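Local coordinates for protein malate dehydrogenase (Pyrococcus horikoshii, PDB 1V9N) that catalyses the NAD-dependent oxidation of (S)-malate to oxaloacetate as a homodimer of the LDH2/MDH2 family, at residues M1-Y6 / F327-T332; V14-L19 / L336-Y341. All coordinates share one frame; numbering follows the deposited sequence.

In the fold
Both contacts tie the N-terminal end of the chain to one continuous piece near its C-terminal end, helix 324-336 followed directly by strand 338-341. Their centres lie about 13 Å apart, and along the sequence the segments alternate, so the N-terminal arm runs beside the helix in contact 1 and then pairs with the strand in contact 2. Two packing points join them: Glu3 OE2 lies 3.7 Å from Pro339 CG, and Met1 SE lies 4.1 Å from Leu336 CD1. Contact 1 reaches the dinucleotide pocket, with Lys4 NZ 2.8 Å from NDP O3X; contact 2 fastens the same two chain regions to each other farther along.

Contact 1. Residues M1-Y6 / F327-T332; sequences MFEKGY and FLTMET. With NDP (NADPH dihydro-nicotinamide-adenine-dinucleotide phosphate), chain B.
Lys4 links the N-terminal arm to both helix 324-336 and the bound NADPH. CB passes 3.3 Å from Thr329 OG1, and CG comes to 2.9 Å of that same Thr329 OG1. CD lies between threonine and ligand, 3.5 Å from Thr329 OG1 and a little farther from NDP O3X. The chain bends at chi3 (59°), CE moves alongside the phosphate on the adenosine ribose, and NZ donates a hydrogen bond of 2.8 Å to NDP O3X. The ammonium group has a second acceptor in Arg50 O, so its position is fixed from both protein and cofactor, and its charge probably helps balance that of the phosphate.

Thr329 OG1 also accepts the backbone N-H of Lys4, with Lys4 N 2.9 Å away and a bent N-H...O angle of 142°, while bonding to Lys325 O in its own helix. The arm here is the irregular loop before strand 11-14, laid against helix 324-336 by threonine hydroxyls about one turn apart, at one wall of a dinucleotide pocket that His243 and Lys244 of the second subunit help complete. At the second hydroxyl, Thr332 OG1 donates to Phe2 O across 2.7 Å, in the carbonyl plane and on a lone pair.

Phe2, with CG anti to the backbone N (chi1 176°), brings its ring edge to Thr329 OG1, 3.6 Å from Phe2 CE1, and crosses Leu328 at about a right angle. Met1, a selenomethionine, folds back at chi2 and chi3, sliding past Thr332 in the opposite sense until Met1 CE packs tightly, 3.5 Å from Thr332 CA.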
loop_
_atom_site.group_PDB
_atom_site.type_symbol
_atom_site.label_atom_id
_atom_site.label_comp_id
_atom_site.label_asym_id
_atom_site.label_seq_id
_atom_site.Cartn_x
_atom_site.Cartn_y
_atom_site.Cartn_z
HETATM N N MSE A 1 23.608 19.009 13.886
HETATM C CA MSE A 1 23.308 17.549 13.835
HETATM C C MSE A 1 22.713 17.201 12.477
HETATM O O MSE A 1 22.858 17.960 11.517
HETATM C CB MSE A 1 22.316 17.168 14.940
HETATM C CG MSE A 1 22.733 17.577 16.346
HETATM SE SE MSE A 1 22.582 19.477 16.666
HETATM C CE MSE A 1 20.827 19.525 17.461
ATOM N N PHE A 2 22.045 16.055 12.392
ATOM C CA PHE A 2 21.437 15.648 11.133
ATOM C C PHE A 2 20.150 16.418 10.860
ATOM O O PHE A 2 19.389 16.730 11.775
ATOM C CB PHE A 2 21.142 14.143 11.134
ATOM C CG PHE A 2 20.434 13.672 9.897
ATOM C CD1 PHE A 2 19.048 13.769 9.791
ATOM C CD2 PHE A 2 21.155 13.178 8.815
ATOM C CE1 PHE A 2 18.393 13.388 8.626
ATOM C CE2 PHE A 2 20.509 12.794 7.643
ATOM C CZ PHE A 2 19.123 12.900 7.549
ATOM N N GLU A 3 19.917 16.719 9.588
ATOM C CA GLU A 3 18.724 17.435 9.171
ATOM C C GLU A 3 18.371 17.019 7.740
ATOM O O GLU A 3 19.213 17.076 6.838
ATOM C CB GLU A 3 18.968 18.940 9.244
ATOM C CG GLU A 3 18.135 19.680 10.271
ATOM C CD GLU A 3 18.047 21.162 9.938
ATOM O OE1 GLU A 3 18.579 21.539 8.873
ATOM O OE2 GLU A 3 17.457 21.937 10.724
ATOM N N LYS A 4 17.121 16.606 7.545
ATOM C CA LYS A 4 16.627 16.139 6.249
ATOM C C LYS A 4 16.777 17.062 5.046
ATOM O O LYS A 4 17.145 16.612 3.959
ATOM C CB LYS A 4 15.154 15.729 6.371
ATOM C CG LYS A 4 14.940 14.347 6.968
ATOM C CD LYS A 4 13.469 14.061 7.216
ATOM C CE LYS A 4 12.649 14.134 5.941
ATOM N NZ LYS A 4 11.215 13.831 6.208
ATOM N N GLY A 5 16.477 18.341 5.221
ATOM C CA GLY A 5 16.586 19.254 4.101
ATOM C C GLY A 5 17.858 20.074 4.126
ATOM O O GLY A 5 18.701 19.903 5.006
ATOM N N TYR A 6 18.004 20.962 3.150
ATOM C CA TYR A 6 19.174 21.825 3.086
ATOM C C TYR A 6 18.798 23.219 3.558
ATOM O O TYR A 6 17.970 23.892 2.945
ATOM C CB TYR A 6 19.728 21.890 1.658
ATOM C CG TYR A 6 20.906 22.832 1.501
ATOM C CD1 TYR A 6 20.721 24.217 1.477
ATOM C CD2 TYR A 6 22.208 22.341 1.394
ATOM C CE1 TYR A 6 21.803 25.090 1.353
ATOM C CE2 TYR A 6 23.300 23.207 1.269
ATOM C CZ TYR A 6 23.088 24.579 1.250
ATOM O OH TYR A 6 24.157 25.442 1.132
ATOM N N PHE A 327 12.721 11.601 12.581
ATOM C CA PHE A 327 12.895 11.686 14.023
ATOM C C PHE A 327 14.207 12.375 14.391
ATOM O O PHE A 327 14.267 13.118 15.372
ATOM C CB PHE A 327 12.832 10.294 14.655
ATOM C CG PHE A 327 11.428 9.818 14.927
ATOM C CD1 PHE A 327 10.570 10.566 15.730
ATOM C CD2 PHE A 327 10.967 8.621 14.388
ATOM C CE1 PHE A 327 9.271 10.131 15.992
ATOM C CE2 PHE A 327 9.671 8.175 14.643
ATOM C CZ PHE A 327 8.821 8.930 15.446
ATOM N N LEU A 328 15.248 12.125 13.601
ATOM C CA LEU A 328 16.551 12.745 13.832
ATOM C C LEU A 328 16.459 14.232 13.509
ATOM O O LEU A 328 16.964 15.076 14.252
ATOM C CB LEU A 328 17.621 12.090 12.955
ATOM C CG LEU A 328 18.504 11.038 13.631
ATOM C CD1 LEU A 328 17.646 9.977 14.286
ATOM C CD2 LEU A 328 19.434 10.423 12.595
ATOM N N THR A 329 15.816 14.547 12.389
ATOM C CA THR A 329 15.637 15.933 11.986
ATOM C C THR A 329 14.884 16.671 13.088
ATOM O O THR A 329 15.232 17.796 13.445
ATOM C CB THR A 329 14.838 16.033 10.685
ATOM O OG1 THR A 329 15.571 15.401 9.629
ATOM C CG2 THR A 329 14.588 17.494 10.323
HETATM N N MSE A 330 13.854 16.027 13.630
HETATM C CA MSE A 330 13.063 16.618 14.701
HETATM C C MSE A 330 13.952 16.890 15.909
HETATM O O MSE A 330 14.011 18.012 16.410
HETATM C CB MSE A 330 11.924 15.677 15.104
HETATM C CG MSE A 330 11.204 16.079 16.384
HETATM SE SE MSE A 330 9.690 14.945 16.836
HETATM C CE MSE A 330 9.999 13.807 18.330
ATOM N N GLU A 331 14.640 15.848 16.368
ATOM C CA GLU A 331 15.529 15.940 17.519
ATOM C C GLU A 331 16.435 17.165 17.404
ATOM O O GLU A 331 16.613 17.920 18.360
ATOM C CB GLU A 331 16.374 14.667 17.612
ATOM C CG GLU A 331 17.174 14.522 18.894
ATOM C CD GLU A 331 18.031 13.268 18.895
ATOM O OE1 GLU A 331 18.986 13.201 18.090
ATOM O OE2 GLU A 331 17.746 12.348 19.692
ATOM N N THR A 332 16.996 17.356 16.217
ATOM C CA THR A 332 17.881 18.482 15.955
ATOM C C THR A 332 17.167 19.823 16.121
ATOM O O THR A 332 17.557 20.657 16.943
ATOM C CB THR A 332 18.446 18.408 14.522
ATOM O OG1 THR A 332 19.304 17.267 14.403
ATOM C CG2 THR A 332 19.227 19.670 14.186
HETATM P PA NDP B . 9.425 11.073 1.327
HETATM O O1A NDP B . 9.987 12.223 1.995
HETATM O O2A NDP B . 9.941 10.548 0.014
HETATM O O5B NDP B . 9.418 9.849 2.419
HETATM C C5B NDP B . 8.890 8.551 2.088
HETATM C C4B NDP B . 9.030 7.710 3.371
HETATM O O4B NDP B . 10.285 7.023 3.218
HETATM C C3B NDP B . 9.103 8.422 4.693
HETATM O O3B NDP B . 8.380 7.618 5.674
HETATM C C2B NDP B . 10.543 8.524 5.051
HETATM O O2B NDP B . 10.876 8.653 6.444
HETATM C C1B NDP B . 11.089 7.313 4.360
HETATM N N9A NDP B . 12.474 7.455 3.833
HETATM C C8A NDP B . 13.099 8.580 3.223
HETATM N N7A NDP B . 14.332 8.299 2.868
HETATM C C5A NDP B . 14.555 7.001 3.226
HETATM C C6A NDP B . 15.662 6.098 3.119
HETATM N N6A NDP B . 16.804 6.501 2.550
HETATM N N1A NDP B . 15.548 4.811 3.598
HETATM C C2A NDP B . 14.379 4.388 4.179
HETATM N N3A NDP B . 13.281 5.158 4.323
HETATM C C4A NDP B . 13.432 6.466 3.823
HETATM O O3 NDP B . 7.867 11.161 1.145
HETATM P PN NDP B . 6.809 12.046 0.361
HETATM O O1N NDP B . 6.107 11.116 -0.518
HETATM O O2N NDP B . 7.664 13.104 -0.276
HETATM O O5D NDP B . 5.921 12.593 1.563
HETATM C C5D NDP B . 5.500 13.982 1.662
HETATM C C4D NDP B . 4.628 14.204 2.958
HETATM O O4D NDP B . 3.442 14.854 2.538
HETATM C C3D NDP B . 4.155 12.937 3.714
HETATM O O3D NDP B . 4.290 13.185 5.120
HETATM C C2D NDP B . 2.722 12.707 3.266
HETATM O O2D NDP B . 1.968 12.040 4.256
HETATM C C1D NDP B . 2.268 14.160 2.965
HETATM N N1N NDP B . 1.235 14.267 1.900
HETATM C C2N NDP B . -0.041 14.749 2.304
HETATM C C3N NDP B . -1.055 14.867 1.266
HETATM C C7N NDP B . -2.389 15.367 1.616
HETATM O O7N NDP B . -3.299 15.501 0.790
HETATM N N7N NDP B . -2.680 15.707 2.901
HETATM C C4N NDP B . -0.705 14.502 -0.070
HETATM C C5N NDP B . 0.547 14.029 -0.440
HETATM C C6N NDP B . 1.527 13.913 0.544
HETATM P P2B NDP B . 11.252 9.972 7.175
HETATM O O1X NDP B . 12.368 9.543 8.033
HETATM O O2X NDP B . 10.091 10.454 7.986
HETATM O O3X NDP B . 11.681 11.023 6.157
#

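Contact 2. Residues V14-L19 / L336-Y341; sequences VPKDRL and LGIPIY
Gly337 ends helix 324-336 with a positive phi (100°), backbone angles at which a CB would collide with the preceding carbonyl oxygen, and the chain turns there into strand 338-341. Ile338 follows as the antiparallel partner of Val14, the two forming a hydrogen-bonded pair. Val14 N lies 2.7 Å from Ile338 O, and Ile338 N lies 2.9 Å from Val14 O. The N-H...O angles, 151° and 153°, are similar, and in each bond the donor sits well above the carbonyl plane. With CG1 anti to its carbonyl carbon, the Ile338 side chain extends beside Lys16, and its CD1 reaches 3.6 Å from Lys16 CA while crossing Leu19 at about a right angle. Pro339 turns from this interface and packs on Tyr11 and Arg13. Ile340 comes back to it: the Ile340 CD1 methyl meets Leu19 CD1 tip to tip at 3.5 Å and lies 3.6 Å from Val14 CG2. The backbone of Ile340 bonds to Ile12 and so continues the two-stranded antiparallel sheet formed by strands 11-14 and 338-341.

Helix 16-29, with Pro15 at its N-cap position, starts directly after the end of strand 11-14 and brings Leu19 against both isoleucines. The reciprocal bonds satisfy the N-H and C=O of buried Val14 and Ile338; this polar part, with the Ile340-Ile12 bonds, defines the antiparallel register, and the side-chain part is apolar.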
loop_
_atom_site.group_PDB
_atom_site.type_symbol
_atom_site.label_atom_id
_atom_site.label_comp_id
_atom_site.label_asym_id
_atom_site.label_seq_id
_atom_site.Cartn_x
_atom_site.Cartn_y
_atom_site.Cartn_z
ATOM N N VAL A 14 13.486 29.214 14.205
ATOM C CA VAL A 14 12.386 29.673 15.040
ATOM C C VAL A 14 12.113 28.634 16.117
ATOM O O VAL A 14 11.860 27.471 15.814
ATOM C CB VAL A 14 11.094 29.877 14.213
ATOM C CG1 VAL A 14 9.973 30.355 15.115
ATOM C CG2 VAL A 14 11.340 30.877 13.094
ATOM N N PRO A 15 12.171 29.039 17.394
ATOM C CA PRO A 15 11.918 28.107 18.496
ATOM C C PRO A 15 10.608 27.355 18.285
ATOM O O PRO A 15 9.556 27.966 18.104
ATOM C CB PRO A 15 11.873 29.024 19.711
ATOM C CG PRO A 15 12.867 30.083 19.350
ATOM C CD PRO A 15 12.512 30.377 17.911
ATOM N N LYS A 16 10.686 26.030 18.304
ATOM C CA LYS A 16 9.519 25.180 18.113
ATOM C C LYS A 16 8.309 25.718 18.874
ATOM O O LYS A 16 7.236 25.907 18.300
ATOM C CB LYS A 16 9.847 23.752 18.568
ATOM C CG LYS A 16 8.747 22.729 18.347
ATOM C CD LYS A 16 7.706 22.770 19.450
ATOM C CE LYS A 16 6.654 21.700 19.242
ATOM N NZ LYS A 16 5.612 21.730 20.302
ATOM N N ASP A 17 8.500 25.974 20.165
ATOM C CA ASP A 17 7.443 26.482 21.032
ATOM C C ASP A 17 6.891 27.823 20.553
ATOM O O ASP A 17 5.731 28.155 20.798
ATOM C CB ASP A 17 7.983 26.627 22.453
ATOM C CG ASP A 17 8.608 25.346 22.965
ATOM O OD1 ASP A 17 7.855 24.385 23.236
ATOM O OD2 ASP A 17 9.854 25.298 23.082
ATOM N N ARG A 18 7.733 28.587 19.867
ATOM C CA ARG A 18 7.344 29.891 19.353
ATOM C C ARG A 18 6.459 29.747 18.124
ATOM O O ARG A 18 5.452 30.440 17.988
ATOM C CB ARG A 18 8.594 30.702 19.007
ATOM C CG ARG A 18 8.326 32.105 18.490
ATOM C CD ARG A 18 9.540 32.978 18.745
ATOM N NE ARG A 18 9.815 33.066 20.178
ATOM C CZ ARG A 18 10.925 33.576 20.704
ATOM N NH1 ARG A 18 11.881 34.048 19.914
ATOM N NH2 ARG A 18 11.076 33.615 22.022
ATOM N N LEU A 19 6.844 28.847 17.226
ATOM C CA LEU A 19 6.074 28.614 16.012
ATOM C C LEU A 19 4.701 28.077 16.399
ATOM O O LEU A 19 3.680 28.487 15.844
ATOM C CB LEU A 19 6.795 27.606 15.113
ATOM C CG LEU A 19 6.176 27.355 13.736
ATOM C CD1 LEU A 19 6.141 28.655 12.946
ATOM C CD2 LEU A 19 6.985 26.309 12.994
ATOM N N LEU A 336 17.858 23.109 18.303
ATOM C CA LEU A 336 18.544 24.014 17.390
ATOM C C LEU A 336 17.531 24.997 16.804
ATOM O O LEU A 336 17.893 26.072 16.320
ATOM C CB LEU A 336 19.211 23.200 16.279
ATOM C CG LEU A 336 20.385 23.806 15.506
ATOM C CD1 LEU A 336 21.056 22.720 14.683
ATOM C CD2 LEU A 336 19.904 24.937 14.618
ATOM N N GLY A 337 16.255 24.622 16.859
ATOM C CA GLY A 337 15.208 25.477 16.333
ATOM C C GLY A 337 14.735 25.049 14.957
ATOM O O GLY A 337 15.479 24.416 14.207
ATOM N N ILE A 338 13.497 25.400 14.621
ATOM C CA ILE A 338 12.924 25.042 13.327
ATOM C C ILE A 338 13.272 26.071 12.258
ATOM O O ILE A 338 12.934 27.243 12.384
ATOM C CB ILE A 338 11.384 24.947 13.404
ATOM C CG1 ILE A 338 10.977 23.941 14.480
ATOM C CG2 ILE A 338 10.818 24.556 12.042
ATOM C CD1 ILE A 338 9.490 23.877 14.729
ATOM N N PRO A 339 13.949 25.639 11.185
ATOM C CA PRO A 339 14.333 26.540 10.097
ATOM C C PRO A 339 13.173 26.858 9.162
ATOM O O PRO A 339 12.607 25.965 8.534
ATOM C CB PRO A 339 15.440 25.768 9.393
ATOM C CG PRO A 339 14.982 24.356 9.540
ATOM C CD PRO A 339 14.540 24.304 10.986
ATOM N N ILE A 340 12.823 28.136 9.078
ATOM C CA ILE A 340 11.738 28.580 8.215
ATOM C C ILE A 340 12.290 29.491 7.127
ATOM O O ILE A 340 12.979 30.469 7.415
ATOM C CB ILE A 340 10.664 29.350 9.014
ATOM C CG1 ILE A 340 10.083 28.446 10.104
ATOM C CG2 ILE A 340 9.565 29.835 8.078
ATOM C CD1 ILE A 340 9.019 29.107 10.952
ATOM N N TYR A 341 11.986 29.160 5.878
ATOM C CA TYR A 341 12.449 29.932 4.735
ATOM C C TYR A 341 12.173 31.422 4.939
ATOM O O TYR A 341 11.334 31.802 5.757
ATOM C CB TYR A 341 11.755 29.425 3.469
ATOM C CG TYR A 341 12.316 29.970 2.174
ATOM C CD1 TYR A 341 13.665 29.810 1.854
ATOM C CD2 TYR A 341 11.492 30.618 1.255
ATOM C CE1 TYR A 341 14.179 30.281 0.646
ATOM C CE2 TYR A 341 11.995 31.091 0.046
ATOM C CZ TYR A 341 13.339 30.919 -0.253
ATOM O OH TYR A 341 13.835 31.385 -1.449
#